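Local coordinates for leucine aminopeptidase 2 (Saccharomyces cerevisiae, PDB 2XQ0), which removes N-terminal residues as a zinc-dependent M1-family aminopeptidase that prefers di- and tripeptides, and also hydrolyses epoxides weakly in vitro, at residues L214-A217 against S223-Y226; T517-G522 against M563-I568; L371-N376 against D382-T387; K419-K424 against L432-E437. All coordinates share one frame; numbering follows the deposited sequence.

Contact 1. Residues L214-A217 against S223-Y226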
loop_
_atom_site.group_PDB
_atom_site.type_symbol
_atom_site.label_atom_id
_atom_site.label_comp_id
_atom_site.label_asym_id
_atom_site.label_seq_id
_atom_site.Cartn_x
_atom_site.Cartn_y
_atom_site.Cartn_z
ATOM N N LEU A 214 21.769 5.402 7.154
ATOM C CA LEU A 214 21.373 4.073 6.718
ATOM C C LEU A 214 22.584 3.167 6.605
ATOM O O LEU A 214 23.614 3.542 6.037
ATOM C CB LEU A 214 20.703 4.167 5.351
ATOM C CG LEU A 214 19.377 4.927 5.280
ATOM C CD1 LEU A 214 18.860 4.965 3.852
ATOM C CD2 LEU A 214 18.360 4.261 6.195
ATOM N N SER A 215 22.454 1.968 7.142
ATOM C CA SER A 215 23.411 0.916 6.872
ATOM C C SER A 215 22.637 -0.198 6.195
ATOM O O SER A 215 21.422 -0.085 6.011
ATOM C CB SER A 215 24.106 0.453 8.159
ATOM O OG SER A 215 23.234 0.460 9.271
ATOM N N SER A 216 23.336 -1.248 5.789
ATOM C CA SER A 216 22.727 -2.319 5.032
ATOM C C SER A 216 23.356 -3.674 5.361
ATOM O O SER A 216 24.491 -3.746 5.855
ATOM C CB SER A 216 22.867 -2.040 3.543
ATOM O OG SER A 216 24.215 -2.181 3.162
ATOM N N ALA A 217 22.612 -4.739 5.071
ATOM C CA ALA A 217 23.031 -6.116 5.363
ATOM C C ALA A 217 22.353 -7.074 4.389
ATOM O O ALA A 217 21.193 -6.889 4.032
ATOM C CB ALA A 217 22.675 -6.487 6.790
ATOM N N SER A 223 19.345 -9.817 -2.475
ATOM C CA SER A 223 18.552 -8.966 -1.596
ATOM C C SER A 223 19.352 -8.366 -0.451
ATOM O O SER A 223 20.115 -9.042 0.210
ATOM C CB SER A 223 17.366 -9.748 -1.036
ATOM O OG SER A 223 16.491 -10.141 -2.076
ATOM N N THR A 224 19.137 -7.087 -0.205
ATOM C CA THR A 224 19.818 -6.413 0.880
ATOM C C THR A 224 18.779 -5.648 1.659
ATOM O O THR A 224 17.849 -5.112 1.077
ATOM C CB THR A 224 20.827 -5.420 0.312
ATOM O OG1 THR A 224 21.721 -6.110 -0.581
ATOM C CG2 THR A 224 21.606 -4.739 1.420
ATOM N N VAL A 225 18.918 -5.585 2.971
ATOM C CA VAL A 225 18.042 -4.705 3.738
ATOM C C VAL A 225 18.780 -3.432 4.176
ATOM O O VAL A 225 19.968 -3.483 4.513
ATOM C CB VAL A 225 17.408 -5.429 4.951
ATOM C CG1 VAL A 225 18.488 -5.901 5.939
ATOM C CG2 VAL A 225 16.403 -4.506 5.656
ATOM N N TYR A 226 18.073 -2.300 4.143
ATOM C CA TYR A 226 18.603 -0.999 4.548
ATOM C C TYR A 226 17.788 -0.500 5.732
ATOM O O TYR A 226 16.582 -0.655 5.746
ATOM C CB TYR A 226 18.507 0.007 3.398
ATOM C CG TYR A 226 19.421 -0.308 2.250
ATOM C CD1 TYR A 226 20.683 0.260 2.179
ATOM C CD2 TYR A 226 19.026 -1.179 1.230
ATOM C CE1 TYR A 226 21.541 -0.031 1.134
ATOM C CE2 TYR A 226 19.880 -1.472 0.174
ATOM C CZ TYR A 226 21.137 -0.892 0.138
ATOM O OH TYR A 226 22.009 -1.167 -0.895
#
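A217 and V225 face each other in a beta hairpin whose arms, strands 215-220 and 223-227, form one side of a five-stranded mixed sheet with 215-220 at one edge. They are an antiparallel hydrogen-bonded pair, and each supplies one donor and one acceptor to the other. V225 N gives the straighter bond, reaching A217 O at 2.8 Å with an N-H...O angle of 165°. In return A217 N binds V225 O at 3.0 Å. Both carbonyls also take a CH contact: S216 CA lies 3.0 Å from V225 O, and T224 CA approaches A217 O at longer range. S215 O likewise receives the CA of Y226, at 3.3 Å. T224 N bonds D263 OD1, and the backbone of Y226 is hydrogen-bonded to I264 and V266 on the next strand, while S223 OG is satisfied by Y262 O. S216 and Y226 make the neighbouring non-hydrogen-bonded pair. With CG beside its own backbone N (chi1 -68°), the Y226 ring folds back over S216, whose CB sits above one face in a CH-pi contact. A serine at this position would probably leave S216 CB without its aromatic cover and open a gap beside L265 and M281. On the opposite face of the hairpin A217 CB meets V225 CG1 and rests against L232 and Q236 of helix 229-239. T224 CG2, on the same side as the tyrosine, bridges the strands, 3.7 Å from S216 CB and 3.4 Å from A217 O.

Contact 2. Residues T517-G522 against M563-I568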
loop_
_atom_site.group_PDB
_atom_site.type_symbol
_atom_site.label_atom_id
_atom_site.label_comp_id
_atom_site.label_asym_id
_atom_site.label_seq_id
_atom_site.Cartn_x
_atom_site.Cartn_y
_atom_site.Cartn_z
ATOM N N THR A 517 -12.569 -11.257 16.825
ATOM C CA THR A 517 -13.836 -11.963 17.077
ATOM C C THR A 517 -14.416 -11.666 18.469
ATOM O O THR A 517 -15.623 -11.524 18.625
ATOM C CB THR A 517 -13.685 -13.499 16.862
ATOM O OG1 THR A 517 -13.138 -13.757 15.558
ATOM C CG2 THR A 517 -15.030 -14.219 16.999
ATOM N N LEU A 518 -13.556 -11.550 19.475
ATOM C CA LEU A 518 -13.999 -11.213 20.825
ATOM C C LEU A 518 -14.673 -9.845 20.925
ATOM O O LEU A 518 -15.669 -9.690 21.636
ATOM C CB LEU A 518 -12.832 -11.256 21.808
ATOM C CG LEU A 518 -12.308 -12.640 22.167
ATOM C CD1 LEU A 518 -11.055 -12.500 23.016
ATOM C CD2 LEU A 518 -13.381 -13.455 22.888
ATOM N N THR A 519 -14.116 -8.841 20.252
ATOM C CA THR A 519 -14.736 -7.516 20.251
ATOM C C THR A 519 -16.008 -7.522 19.394
ATOM O O THR A 519 -16.905 -6.704 19.591
ATOM C CB THR A 519 -13.767 -6.412 19.772
ATOM O OG1 THR A 519 -13.481 -6.591 18.381
ATOM C CG2 THR A 519 -12.461 -6.449 20.580
ATOM N N GLN A 520 -16.075 -8.457 18.450
ATOM C CA GLN A 520 -17.316 -8.761 17.746
ATOM C C GLN A 520 -18.210 -9.606 18.656
ATOM O O GLN A 520 -19.293 -10.048 18.259
ATOM C CB GLN A 520 -17.018 -9.536 16.467
ATOM C CG GLN A 520 -16.122 -8.803 15.492
ATOM C CD GLN A 520 -16.909 -7.930 14.546
ATOM O OE1 GLN A 520 -18.049 -8.243 14.206
ATOM N NE2 GLN A 520 -16.305 -6.829 14.110
ATOM N N ASN A 521 -17.736 -9.830 19.879
ATOM C CA ASN A 521 -18.418 -10.679 20.856
ATOM C C ASN A 521 -18.861 -12.034 20.310
ATOM O O ASN A 521 -19.999 -12.450 20.513
ATOM C CB ASN A 521 -19.593 -9.938 21.497
ATOM C CG ASN A 521 -19.141 -8.790 22.376
ATOM O OD1 ASN A 521 -18.137 -8.889 23.079
ATOM N ND2 ASN A 521 -19.879 -7.690 22.337
ATOM N N GLY A 522 -17.955 -12.722 19.620
ATOM C CA GLY A 522 -18.233 -14.062 19.130
ATOM C C GLY A 522 -18.623 -14.124 17.663
ATOM O O GLY A 522 -19.013 -13.119 17.073
ATOM N N MET A 563 -4.770 -6.439 21.339
ATOM C CA MET A 563 -4.778 -6.510 22.801
ATOM C C MET A 563 -5.250 -5.193 23.383
ATOM O O MET A 563 -6.100 -5.161 24.258
ATOM C CB MET A 563 -3.383 -6.826 23.354
ATOM C CG MET A 563 -3.273 -6.610 24.863
ATOM S SD MET A 563 -1.587 -6.509 25.487
ATOM C CE MET A 563 -1.007 -5.016 24.695
ATOM N N PHE A 564 -4.689 -4.096 22.895
ATOM C CA PHE A 564 -5.130 -2.786 23.360
ATOM C C PHE A 564 -6.617 -2.569 23.079
ATOM O O PHE A 564 -7.359 -2.103 23.950
ATOM C CB PHE A 564 -4.280 -1.680 22.746
ATOM C CG PHE A 564 -3.013 -1.413 23.497
ATOM C CD1 PHE A 564 -3.054 -1.021 24.826
ATOM C CD2 PHE A 564 -1.784 -1.535 22.881
ATOM C CE1 PHE A 564 -1.889 -0.766 25.524
ATOM C CE2 PHE A 564 -0.613 -1.272 23.579
ATOM C CZ PHE A 564 -0.666 -0.891 24.894
ATOM N N LYS A 565 -7.050 -2.937 21.875
ATOM C CA LYS A 565 -8.442 -2.757 21.479
ATOM C C LYS A 565 -9.387 -3.607 22.334
ATOM O O LYS A 565 -10.438 -3.133 22.778
ATOM C CB LYS A 565 -8.621 -3.070 19.995
ATOM C CG LYS A 565 -10.020 -2.811 19.467
ATOM C CD LYS A 565 -10.155 -3.338 18.048
ATOM C CE LYS A 565 -11.495 -2.986 17.448
ATOM N NZ LYS A 565 -11.695 -3.605 16.107
ATOM N N PHE A 566 -9.024 -4.861 22.582
ATOM C CA PHE A 566 -9.846 -5.666 23.482
ATOM C C PHE A 566 -9.927 -4.998 24.844
ATOM O O PHE A 566 -10.991 -4.964 25.464
ATOM C CB PHE A 566 -9.311 -7.074 23.664
ATOM C CG PHE A 566 -10.055 -7.859 24.709
ATOM C CD1 PHE A 566 -11.330 -8.353 24.445
ATOM C CD2 PHE A 566 -9.491 -8.093 25.955
ATOM C CE1 PHE A 566 -12.024 -9.085 25.408
ATOM C CE2 PHE A 566 -10.181 -8.825 26.923
ATOM C CZ PHE A 566 -11.449 -9.318 26.646
ATOM N N GLN A 567 -8.794 -4.472 25.305
ATOM C CA GLN A 567 -8.733 -3.798 26.591
ATOM C C GLN A 567 -9.690 -2.615 26.620
ATOM O O GLN A 567 -10.330 -2.352 27.644
ATOM C CB GLN A 567 -7.302 -3.353 26.905
ATOM C CG GLN A 567 -6.413 -4.479 27.416
ATOM C CD GLN A 567 -4.975 -4.045 27.617
ATOM O OE1 GLN A 567 -4.631 -2.881 27.414
ATOM N NE2 GLN A 567 -4.123 -4.983 28.010
ATOM N N ILE A 568 -9.799 -1.915 25.493
ATOM C CA ILE A 568 -10.680 -0.751 25.395
ATOM C C ILE A 568 -12.151 -1.173 25.350
ATOM O O ILE A 568 -12.987 -0.625 26.066
ATOM C CB ILE A 568 -10.355 0.111 24.154
ATOM C CG1 ILE A 568 -8.933 0.680 24.250
ATOM C CG2 ILE A 568 -11.371 1.231 23.998
ATOM C CD1 ILE A 568 -8.651 1.400 25.551
#
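T519 and F566 come closest through the threonine methyl, CG2, which stands 4.0 Å from F566 CA and lies at the edge of the phenylalanine ring, near its plane. L518, one residue earlier, adds its CB to the same ring, 4.2 Å from F566 CD1 and approaching obliquely. F566 reaches these two partners because its CG is anti to the backbone N (chi1 173°), which brings the ring to the end of helix 508-519. K565 is extended and crosses the T519 side chain at about a right angle, but K565 NZ remains 4.2 Å from T519 OG1, too far for a bond. The threonine hydroxyl is instead bonded to E516 O, one turn back in its own helix, and the lysine makes a long, weak ion pair with the E516 carboxylate. The contact therefore sets the C-terminal end of helix 508-519 against the flank of helix 557-569, within the all-helical C-terminal domain characteristic of leukotriene A4 hydrolases. Helix 508-519 finishes in a Schellman motif: N521 takes a positive phi, G522 N returns to T517 O at 2.8 Å, and N521 N makes a weak bond to L518 O. L518 O also accepts the indole N-H of W533, whose ring meets that of F566 edge-to-face. L518 also packs on A478 and W481 of helix 469-484, while S540 and L544 of helix 537-546 lie against F566.

Contact 3. Residues L371-N376 against D382-T387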
loop_
_atom_site.group_PDB
_atom_site.type_symbol
_atom_site.label_atom_id
_atom_site.label_comp_id
_atom_site.label_asym_id
_atom_site.label_seq_id
_atom_site.Cartn_x
_atom_site.Cartn_y
_atom_site.Cartn_z
ATOM N N LEU A 371 -16.121 -1.857 -8.280
ATOM C CA LEU A 371 -14.751 -2.279 -8.549
ATOM C C LEU A 371 -14.019 -1.297 -9.468
ATOM O O LEU A 371 -12.909 -0.902 -9.168
ATOM C CB LEU A 371 -14.714 -3.686 -9.132
ATOM C CG LEU A 371 -13.317 -4.276 -9.316
ATOM C CD1 LEU A 371 -12.564 -4.249 -8.000
ATOM C CD2 LEU A 371 -13.420 -5.704 -9.843
ATOM N N VAL A 372 -14.648 -0.922 -10.583
ATOM C CA VAL A 372 -14.105 0.085 -11.490
ATOM C C VAL A 372 -14.646 1.415 -11.023
ATOM O O VAL A 372 -15.842 1.535 -10.740
ATOM C CB VAL A 372 -14.583 -0.158 -12.942
ATOM C CG1 VAL A 372 -14.250 1.034 -13.838
ATOM C CG2 VAL A 372 -13.983 -1.461 -13.495
ATOM N N GLN A 373 -13.772 2.412 -10.942
ATOM C CA GLN A 373 -14.150 3.720 -10.422
ATOM C C GLN A 373 -14.338 4.742 -11.538
ATOM O O GLN A 373 -13.940 4.508 -12.683
ATOM C CB GLN A 373 -13.094 4.196 -9.412
ATOM C CG GLN A 373 -13.187 3.481 -8.094
ATOM C CD GLN A 373 -14.458 3.830 -7.347
ATOM O OE1 GLN A 373 -15.326 2.980 -7.109
ATOM N NE2 GLN A 373 -14.578 5.087 -6.981
ATOM N N ASN A 374 -14.950 5.871 -11.200
ATOM C CA ASN A 374 -15.257 6.913 -12.179
ATOM C C ASN A 374 -14.868 8.237 -11.568
ATOM O O ASN A 374 -15.714 8.988 -11.098
ATOM C CB ASN A 374 -16.753 6.889 -12.544
ATOM C CG ASN A 374 -17.154 7.987 -13.549
ATOM O OD1 ASN A 374 -16.324 8.557 -14.257
ATOM N ND2 ASN A 374 -18.451 8.261 -13.618
ATOM N N LEU A 375 -13.569 8.498 -11.539
ATOM C CA LEU A 375 -13.064 9.713 -10.950
ATOM C C LEU A 375 -13.197 10.778 -12.025
ATOM O O LEU A 375 -13.062 10.503 -13.213
ATOM C CB LEU A 375 -11.591 9.559 -10.562
ATOM C CG LEU A 375 -11.171 8.510 -9.529
ATOM C CD1 LEU A 375 -9.674 8.587 -9.291
ATOM C CD2 LEU A 375 -11.910 8.687 -8.213
ATOM N N ASN A 376 -13.476 11.997 -11.633
ATOM C CA ASN A 376 -13.467 13.039 -12.644
ATOM C C ASN A 376 -12.151 13.761 -12.460
ATOM O O ASN A 376 -11.241 13.219 -11.841
ATOM C CB ASN A 376 -14.654 13.975 -12.463
ATOM C CG ASN A 376 -15.968 13.230 -12.272
ATOM O OD1 ASN A 376 -16.640 13.383 -11.243
ATOM N ND2 ASN A 376 -16.339 12.414 -13.260
ATOM N N ASP A 382 -7.334 9.631 -3.877
ATOM C CA ASP A 382 -7.354 9.098 -2.515
ATOM C C ASP A 382 -8.761 8.657 -2.140
ATOM O O ASP A 382 -8.957 7.581 -1.582
ATOM C CB ASP A 382 -6.894 10.157 -1.503
ATOM C CG ASP A 382 -5.382 10.206 -1.331
ATOM O OD1 ASP A 382 -4.708 9.188 -1.600
ATOM O OD2 ASP A 382 -4.868 11.267 -0.904
ATOM N N ASP A 383 -9.738 9.501 -2.448
ATOM C CA ASP A 383 -11.116 9.273 -2.025
ATOM C C ASP A 383 -11.673 7.940 -2.506
ATOM O O ASP A 383 -12.719 7.496 -2.036
ATOM C CB ASP A 383 -12.029 10.418 -2.490
ATOM C CG ASP A 383 -11.804 11.700 -1.706
ATOM O OD1 ASP A 383 -10.892 11.738 -0.846
ATOM O OD2 ASP A 383 -12.547 12.675 -1.952
ATOM N N ALA A 384 -10.971 7.301 -3.434
ATOM C CA ALA A 384 -11.437 6.047 -4.011
ATOM C C ALA A 384 -10.633 4.863 -3.514
ATOM O O ALA A 384 -10.925 3.724 -3.859
ATOM C CB ALA A 384 -11.364 6.109 -5.517
ATOM N N PHE A 385 -9.602 5.125 -2.721
ATOM C CA PHE A 385 -8.829 4.027 -2.165
ATOM C C PHE A 385 -9.539 3.499 -0.925
ATOM O O PHE A 385 -9.927 4.246 -0.019
ATOM C CB PHE A 385 -7.371 4.424 -1.898
ATOM C CG PHE A 385 -6.645 4.894 -3.132
ATOM C CD1 PHE A 385 -6.888 4.298 -4.363
ATOM C CD2 PHE A 385 -5.735 5.934 -3.072
ATOM C CE1 PHE A 385 -6.233 4.728 -5.505
ATOM C CE2 PHE A 385 -5.079 6.366 -4.214
ATOM C CZ PHE A 385 -5.325 5.762 -5.426
ATOM N N SER A 386 -9.764 2.199 -0.937
ATOM C CA SER A 386 -10.420 1.521 0.153
ATOM C C SER A 386 -9.987 0.093 -0.004
ATOM O O SER A 386 -9.119 -0.214 -0.814
ATOM C CB SER A 386 -11.936 1.599 -0.007
ATOM O OG SER A 386 -12.362 0.822 -1.120
ATOM N N THR A 387 -10.630 -0.792 0.737
ATOM C CA THR A 387 -10.361 -2.211 0.604
ATOM C C THR A 387 -10.958 -2.820 -0.674
ATOM O O THR A 387 -10.564 -3.909 -1.089
ATOM C CB THR A 387 -10.887 -2.948 1.827
ATOM O OG1 THR A 387 -10.360 -2.319 3.010
ATOM C CG2 THR A 387 -10.474 -4.401 1.775
#
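Q373 and L375 converge on the methyl group of A384, which is the hub of this small buried contact. At the start of 371-376, L371 packs on K392 and L396 of helix 388-403. Q373 points toward the other segment: with CG beside its backbone N (chi1 -75°), CG passes 4.1 Å from A384 CB, and the bend at chi2 (-68°) turns the terminal amide onto the same methyl. Both segments belong to the long irregular connection between helices 365-368 and 388-403 of the M1 catalytic domain, and 382-384 is the end of a short 3-10 segment, with F385 N bonded to D382 O at 2.8 Å. Two residues after Q373, L375 brings CD2 to 3.8 Å from A384 CB, with its backbone N held by N318 OD1 and its side chain also against S20 and W317. The ring of F385, next in the chain after A384, touches the bound bestatin and meets the ring of F320, another residue of the inhibitor pocket.

Contact 4. Residues K419-K424 against L432-E437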
loop_
_atom_site.group_PDB
_atom_site.type_symbol
_atom_site.label_atom_id
_atom_site.label_comp_id
_atom_site.label_asym_id
_atom_site.label_seq_id
_atom_site.Cartn_x
_atom_site.Cartn_y
_atom_site.Cartn_z
ATOM N N LYS A 419 3.149 -11.104 -19.623
ATOM C CA LYS A 419 4.055 -10.959 -20.762
ATOM C C LYS A 419 3.529 -9.953 -21.791
ATOM O O LYS A 419 4.285 -9.131 -22.301
ATOM C CB LYS A 419 4.322 -12.310 -21.437
ATOM C CG LYS A 419 5.569 -13.025 -20.923
ATOM C CD LYS A 419 6.818 -12.167 -21.110
ATOM C CE LYS A 419 8.036 -12.783 -20.440
ATOM N NZ LYS A 419 9.234 -11.921 -20.627
ATOM N N LYS A 420 2.239 -10.029 -22.102
ATOM C CA LYS A 420 1.637 -9.163 -23.113
ATOM C C LYS A 420 1.799 -7.690 -22.749
ATOM O O LYS A 420 2.175 -6.856 -23.577
ATOM C CB LYS A 420 0.146 -9.500 -23.277
ATOM C CG LYS A 420 -0.601 -8.632 -24.263
ATOM C CD LYS A 420 -2.055 -9.078 -24.404
ATOM C CE LYS A 420 -2.792 -8.258 -25.459
ATOM N NZ LYS A 420 -4.277 -8.402 -25.370
ATOM N N PHE A 421 1.531 -7.373 -21.491
ATOM C CA PHE A 421 1.520 -5.986 -21.054
ATOM C C PHE A 421 2.792 -5.560 -20.347
ATOM O O PHE A 421 2.848 -4.473 -19.774
ATOM C CB PHE A 421 0.279 -5.704 -20.195
ATOM C CG PHE A 421 -1.004 -5.802 -20.968
ATOM C CD1 PHE A 421 -1.376 -4.789 -21.843
ATOM C CD2 PHE A 421 -1.801 -6.929 -20.875
ATOM C CE1 PHE A 421 -2.537 -4.884 -22.584
ATOM C CE2 PHE A 421 -2.974 -7.036 -21.616
ATOM C CZ PHE A 421 -3.342 -6.014 -22.468
ATOM N N ALA A 422 3.824 -6.396 -20.397
ATOM C CA ALA A 422 5.066 -6.032 -19.717
ATOM C C ALA A 422 5.541 -4.661 -20.188
ATOM O O ALA A 422 5.632 -4.403 -21.389
ATOM C CB ALA A 422 6.159 -7.087 -19.929
ATOM N N LYS A 423 5.815 -3.780 -19.233
ATOM C CA LYS A 423 6.359 -2.455 -19.525
ATOM C C LYS A 423 5.353 -1.486 -20.114
ATOM O O LYS A 423 5.729 -0.426 -20.624
ATOM C CB LYS A 423 7.605 -2.561 -20.409
ATOM C CG LYS A 423 8.746 -3.325 -19.738
ATOM C CD LYS A 423 9.934 -3.534 -20.670
ATOM C CE LYS A 423 11.023 -4.341 -19.976
ATOM N NZ LYS A 423 12.319 -4.315 -20.725
ATOM N N LYS A 424 4.071 -1.831 -20.007
ATOM C CA LYS A 424 3.007 -1.018 -20.572
ATOM C C LYS A 424 1.955 -0.749 -19.508
ATOM O O LYS A 424 2.064 -1.228 -18.373
ATOM C CB LYS A 424 2.378 -1.720 -21.782
ATOM C CG LYS A 424 3.361 -1.984 -22.932
ATOM C CD LYS A 424 2.732 -2.855 -23.997
ATOM C CE LYS A 424 3.679 -3.060 -25.159
ATOM N NZ LYS A 424 2.967 -3.535 -26.384
ATOM N N LEU A 432 -9.982 -7.591 -20.141
ATOM C CA LEU A 432 -11.056 -8.496 -20.584
ATOM C C LEU A 432 -10.848 -9.051 -21.990
ATOM O O LEU A 432 -11.051 -10.232 -22.209
ATOM C CB LEU A 432 -12.431 -7.827 -20.489
ATOM C CG LEU A 432 -12.827 -7.427 -19.060
ATOM C CD1 LEU A 432 -14.040 -6.518 -19.066
ATOM C CD2 LEU A 432 -13.076 -8.643 -18.195
ATOM N N ASP A 433 -10.458 -8.200 -22.941
ATOM C CA ASP A 433 -10.104 -8.671 -24.282
ATOM C C ASP A 433 -9.069 -9.789 -24.216
ATOM O O ASP A 433 -9.158 -10.769 -24.937
ATOM C CB ASP A 433 -9.501 -7.543 -25.123
ATOM C CG ASP A 433 -10.450 -6.393 -25.327
ATOM O OD1 ASP A 433 -11.664 -6.603 -25.208
ATOM O OD2 ASP A 433 -9.975 -5.278 -25.623
ATOM N N THR A 434 -8.046 -9.601 -23.397
ATOM C CA THR A 434 -6.969 -10.574 -23.307
ATOM C C THR A 434 -7.481 -11.898 -22.747
ATOM O O THR A 434 -7.095 -12.985 -23.203
ATOM C CB THR A 434 -5.838 -10.054 -22.413
ATOM O OG1 THR A 434 -5.350 -8.812 -22.947
ATOM C CG2 THR A 434 -4.708 -11.085 -22.348
ATOM N N LEU A 435 -8.346 -11.799 -21.744
ATOM C CA LEU A 435 -8.913 -12.981 -21.131
ATOM C C LEU A 435 -9.682 -13.731 -22.208
ATOM O O LEU A 435 -9.521 -14.942 -22.366
ATOM C CB LEU A 435 -9.798 -12.591 -19.936
ATOM C CG LEU A 435 -10.437 -13.676 -19.059
ATOM C CD1 LEU A 435 -9.393 -14.493 -18.293
ATOM C CD2 LEU A 435 -11.412 -13.037 -18.097
ATOM N N TYR A 436 -10.494 -13.008 -22.978
ATOM C CA TYR A 436 -11.301 -13.649 -24.019
ATOM C C TYR A 436 -10.464 -14.216 -25.173
ATOM O O TYR A 436 -10.739 -15.302 -25.654
ATOM C CB TYR A 436 -12.394 -12.713 -24.547
ATOM C CG TYR A 436 -13.690 -12.764 -23.761
ATOM C CD1 TYR A 436 -13.831 -12.078 -22.558
ATOM C CD2 TYR A 436 -14.776 -13.494 -24.229
ATOM C CE1 TYR A 436 -15.022 -12.122 -21.847
ATOM C CE2 TYR A 436 -15.966 -13.551 -23.524
ATOM C CZ TYR A 436 -16.084 -12.865 -22.337
ATOM O OH TYR A 436 -17.272 -12.914 -21.648
ATOM N N GLU A 437 -9.432 -13.497 -25.603
ATOM C CA GLU A 437 -8.576 -14.021 -26.663
ATOM C C GLU A 437 -7.851 -15.298 -26.214
ATOM O O GLU A 437 -7.594 -16.196 -27.021
ATOM C CB GLU A 437 -7.561 -12.972 -27.124
ATOM C CG GLU A 437 -8.174 -11.699 -27.679
ATOM C CD GLU A 437 -7.209 -10.520 -27.631
ATOM O OE1 GLU A 437 -6.118 -10.656 -27.029
ATOM O OE2 GLU A 437 -7.550 -9.453 -28.189
#
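The F421 ring has K420 CG over one face, 3.9 Å above the plane and offset toward the rim, and T434 OG1 at its edge in the ring plane, 3.3 Å from CE2. That same hydroxyl oxygen is the main polar meeting point of the contact, because K420 NZ donates to it at 2.7 Å. Lysine and threonine reach toward each other tip to tip: CG of K420 is anti to its backbone N (chi1 178°) and the chain continues fully extended, carrying the ammonium to the second helix. T434 OG1 is also bonded to Q430 O, one turn earlier in its own helix. The segments belong to successive helices of the M1 catalytic domain, 407-420 and 428-438, linked by a connection that starts with a type II beta turn from F421 to K424, closed by K424 N to F421 O at 2.9 Å. E437 lies one turn beyond T434, and its side chain crosses that of K420 at about a right angle to form a salt bridge, NZ to OE1 at 3.3 Å, weak as a hydrogen bond. A methionine in place of K420 would probably leave the E437 carboxylate without this counter-charge and T434 OG1 without the ammonium donor. D433, the residue just before T434, has its own salt bridge to R10, while T434 packs further on F413 and H416 of helix 407-420.

Overall arrangement
Contacts 3 and 4 both fall within the M1 catalytic domain and are the nearest pair, with centres 23 Å apart and nearest atoms about 8 Å apart. Contact 3 is the one close to the active site: the A384 side chain is about 10 Å from bound bestatin and from the side chain of the proton donor Y390, and about 11 Å from that of the zinc ligand E324. Contact 1 lies across the centre of the chain from contact 3, 35 Å between centres. Contact 2, in the C-terminal helical domain, is 30 Å from contact 3 and 45 Å from contact 4, centre to centre. None of the four touches another.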